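Local structure of hypothetical protein (Porphyromonas gingivalis W83, 2P3P) at residues P25-L35 / L51-F61. The protein is of unknown function but belongs to the DUF3256 family and probably binds metal ions. Sequence-based numbering, arbitrary orientation.
Sequences PIVTMEERNDL and LESSLGGTVTF
Glu31 joins a helix start to a beta hairpin: it closes the capping box of helix 29-39 and, with the same carboxylate, grips the loop between strands 47-52 and 58-64, the edge and next strand of an antiparallel sheet. Its chain runs extended beyond CG (chi2 171°), which carries both oxygens out to the type I turn at Ser53-Gly56. Each uses its syn lone pair there: Glu31 OE1 takes the hydroxyl proton of Ser53 OG at 2.9 Å, while Glu31 OE2 receives Ser54 N at 2.8 Å, almost dead straight. On its anti side, OE1 also accepts Thr28 N, tilted out of the carboxylate plane. In turn, Thr28 OG1, at the N-cap, accepts from Glu31 N at 3.0 Å. Three N-H or O-H donors thus fix the rotation of the carboxylate and probably favour its charged form.

Beside this polar end, Leu55 lays CD1 against the backbone of Val27, 3.5 Å from Val27 C, and its CG beside the methyl of Thr28. Leu51 CD2 rests on Val27 CG1 and Glu31 CB together, both lying to one side of it. From the sheet, Phe61 offers its ring to the helix side, meeting Val27 CG1 at its edge, in plane, near CZ. Leu35 comes over one face instead, CD2 sitting 3.8 Å from the centroid of the Phe61 ring and only 5° off the normal, a CH-pi contact.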
# COMPACT_ATOMS: atom_id res chain seq x y z
N PRO A 25 -15.70 -4.32 2.68
CA PRO A 25 -16.92 -3.80 3.28
C PRO A 25 -16.76 -2.51 4.08
O PRO A 25 -17.17 -2.43 5.25
CB PRO A 25 -17.37 -4.95 4.16
CG PRO A 25 -16.13 -5.56 4.64
CD PRO A 25 -15.16 -5.44 3.48
N ILE A 26 -16.10 -1.54 3.43
CA ILE A 26 -15.90 -0.20 3.94
C ILE A 26 -17.15 0.64 3.80
O ILE A 26 -17.47 1.46 4.67
CB ILE A 26 -14.70 0.47 3.17
CG1 ILE A 26 -13.44 -0.36 3.39
CG2 ILE A 26 -14.51 1.93 3.58
CD1 ILE A 26 -13.26 -0.78 4.77
N VAL A 27 -17.83 0.43 2.68
CA VAL A 27 -19.15 0.99 2.40
C VAL A 27 -19.99 -0.15 1.87
O VAL A 27 -19.44 -1.18 1.43
CB VAL A 27 -19.13 2.17 1.35
CG1 VAL A 27 -18.41 3.43 1.87
CG2 VAL A 27 -18.55 1.73 -0.02
N THR A 28 -21.30 0.02 1.85
CA THR A 28 -22.17 -1.03 1.28
C THR A 28 -22.07 -1.01 -0.23
O THR A 28 -21.59 -0.04 -0.81
CB THR A 28 -23.65 -0.84 1.69
OG1 THR A 28 -24.10 0.43 1.22
CG2 THR A 28 -23.84 -0.93 3.20
N MSE A 29 -22.59 -2.06 -0.87
CA MSE A 29 -22.57 -2.13 -2.34
C MSE A 29 -23.36 -0.94 -2.92
O MSE A 29 -22.93 -0.27 -3.87
CB MSE A 29 -23.17 -3.46 -2.81
CG MSE A 29 -23.33 -3.58 -4.31
SE MSE A 29 -21.57 -3.59 -5.18
CE MSE A 29 -21.27 -5.49 -5.29
N GLU A 30 -24.50 -0.69 -2.31
CA GLU A 30 -25.38 0.39 -2.71
C GLU A 30 -24.76 1.78 -2.50
O GLU A 30 -24.87 2.61 -3.38
CB GLU A 30 -26.74 0.25 -2.01
CG GLU A 30 -27.40 -1.10 -2.28
CD GLU A 30 -27.28 -2.09 -1.11
OE1 GLU A 30 -26.16 -2.24 -0.53
OE2 GLU A 30 -28.33 -2.71 -0.80
N GLU A 31 -24.13 2.03 -1.36
CA GLU A 31 -23.36 3.26 -1.18
C GLU A 31 -22.27 3.43 -2.26
O GLU A 31 -22.09 4.51 -2.82
CB GLU A 31 -22.72 3.28 0.23
CG GLU A 31 -23.74 3.53 1.35
CD GLU A 31 -23.15 3.34 2.71
OE1 GLU A 31 -22.15 2.61 2.84
OE2 GLU A 31 -23.65 3.97 3.65
N ARG A 32 -21.51 2.37 -2.51
CA ARG A 32 -20.49 2.39 -3.55
C ARG A 32 -21.03 2.69 -4.95
O ARG A 32 -20.52 3.57 -5.66
CB ARG A 32 -19.73 1.07 -3.58
CG ARG A 32 -18.62 1.02 -4.61
CD ARG A 32 -17.43 0.13 -4.24
NE ARG A 32 -17.80 -1.08 -3.50
CZ ARG A 32 -18.18 -2.24 -4.02
NH1 ARG A 32 -18.28 -2.41 -5.34
NH2 ARG A 32 -18.50 -3.23 -3.19
N ASN A 33 -22.07 1.97 -5.34
CA ASN A 33 -22.58 2.15 -6.69
C ASN A 33 -23.35 3.48 -6.80
O ASN A 33 -23.37 4.08 -7.87
CB ASN A 33 -23.31 0.89 -7.19
CG ASN A 33 -22.38 -0.02 -8.02
OD1 ASN A 33 -21.46 -0.67 -7.48
ND2 ASN A 33 -22.56 0.00 -9.34
N ASP A 34 -23.89 3.98 -5.69
CA ASP A 34 -24.50 5.34 -5.67
C ASP A 34 -23.39 6.45 -5.73
O ASP A 34 -23.53 7.43 -6.45
CB ASP A 34 -25.48 5.55 -4.48
CG ASP A 34 -26.79 4.69 -4.57
OD1 ASP A 34 -27.18 4.17 -5.65
OD2 ASP A 34 -27.47 4.52 -3.53
N LEU A 35 -22.28 6.27 -5.01
CA LEU A 35 -21.12 7.18 -5.11
C LEU A 35 -20.58 7.31 -6.52
O LEU A 35 -20.28 8.39 -7.01
CB LEU A 35 -19.97 6.66 -4.22
CG LEU A 35 -18.52 7.15 -4.50
CD1 LEU A 35 -18.20 8.39 -3.67
CD2 LEU A 35 -17.51 6.04 -4.15
N LEU A 51 -18.27 10.15 2.55
CA LEU A 51 -19.53 9.52 2.94
C LEU A 51 -19.42 9.08 4.39
O LEU A 51 -18.34 8.70 4.86
CB LEU A 51 -19.79 8.29 2.05
CG LEU A 51 -21.03 7.40 2.16
CD1 LEU A 51 -22.33 8.07 1.62
CD2 LEU A 51 -20.72 6.16 1.38
N GLU A 52 -20.52 9.19 5.12
CA GLU A 52 -20.64 8.58 6.44
C GLU A 52 -21.37 7.28 6.18
O GLU A 52 -22.56 7.28 5.87
CB GLU A 52 -21.41 9.47 7.42
CG GLU A 52 -20.69 10.78 7.77
CD GLU A 52 -21.52 11.68 8.68
OE1 GLU A 52 -21.85 12.81 8.25
OE2 GLU A 52 -21.84 11.27 9.81
N SER A 53 -20.65 6.17 6.26
CA SER A 53 -21.23 4.89 5.87
C SER A 53 -22.25 4.38 6.90
O SER A 53 -22.04 4.47 8.11
CB SER A 53 -20.16 3.85 5.57
OG SER A 53 -20.77 2.57 5.34
N SER A 54 -23.34 3.82 6.39
CA SER A 54 -24.32 3.15 7.23
C SER A 54 -23.66 2.04 8.03
O SER A 54 -24.23 1.56 9.01
CB SER A 54 -25.43 2.54 6.38
OG SER A 54 -24.92 1.53 5.52
N LEU A 55 -22.48 1.62 7.60
CA LEU A 55 -21.76 0.53 8.26
C LEU A 55 -21.02 1.03 9.51
O LEU A 55 -20.59 0.25 10.36
CB LEU A 55 -20.79 -0.14 7.28
CG LEU A 55 -21.50 -0.94 6.17
CD1 LEU A 55 -20.56 -1.41 5.10
CD2 LEU A 55 -22.22 -2.16 6.78
N GLY A 56 -20.91 2.35 9.62
CA GLY A 56 -20.16 3.01 10.66
C GLY A 56 -19.01 3.69 9.94
O GLY A 56 -18.48 3.19 8.95
N GLY A 57 -18.62 4.85 10.42
CA GLY A 57 -17.36 5.40 9.98
C GLY A 57 -17.39 6.19 8.70
O GLY A 57 -18.13 5.91 7.73
N THR A 58 -16.51 7.18 8.70
CA THR A 58 -16.42 8.10 7.62
C THR A 58 -15.40 7.56 6.64
O THR A 58 -14.35 7.07 7.05
CB THR A 58 -15.91 9.42 8.12
OG1 THR A 58 -14.62 9.23 8.72
CG2 THR A 58 -16.86 10.00 9.13
N VAL A 59 -15.70 7.69 5.36
CA VAL A 59 -14.83 7.22 4.31
C VAL A 59 -14.66 8.35 3.31
O VAL A 59 -15.65 8.96 2.92
CB VAL A 59 -15.44 5.95 3.64
CG1 VAL A 59 -14.46 5.32 2.65
CG2 VAL A 59 -15.87 4.92 4.70
N THR A 60 -13.41 8.66 2.93
CA THR A 60 -13.16 9.57 1.81
C THR A 60 -12.61 8.80 0.62
O THR A 60 -11.79 7.87 0.77
CB THR A 60 -12.19 10.67 2.22
OG1 THR A 60 -10.92 10.10 2.52
CG2 THR A 60 -12.73 11.39 3.45
N PHE A 61 -12.99 9.22 -0.57
CA PHE A 61 -12.57 8.59 -1.80
C PHE A 61 -11.87 9.60 -2.71
O PHE A 61 -12.35 10.73 -2.83
CB PHE A 61 -13.78 8.04 -2.55
CG PHE A 61 -14.51 6.93 -1.86
CD1 PHE A 61 -14.17 5.62 -2.09
CD2 PHE A 61 -15.52 7.20 -0.96
CE1 PHE A 61 -14.85 4.59 -1.45
CE2 PHE A 61 -16.20 6.18 -0.33
CZ PHE A 61 -15.83 4.88 -0.58
O HOH W 1 -17.08 1.94 7.31
O HOH W 2 -26.23 1.27 2.44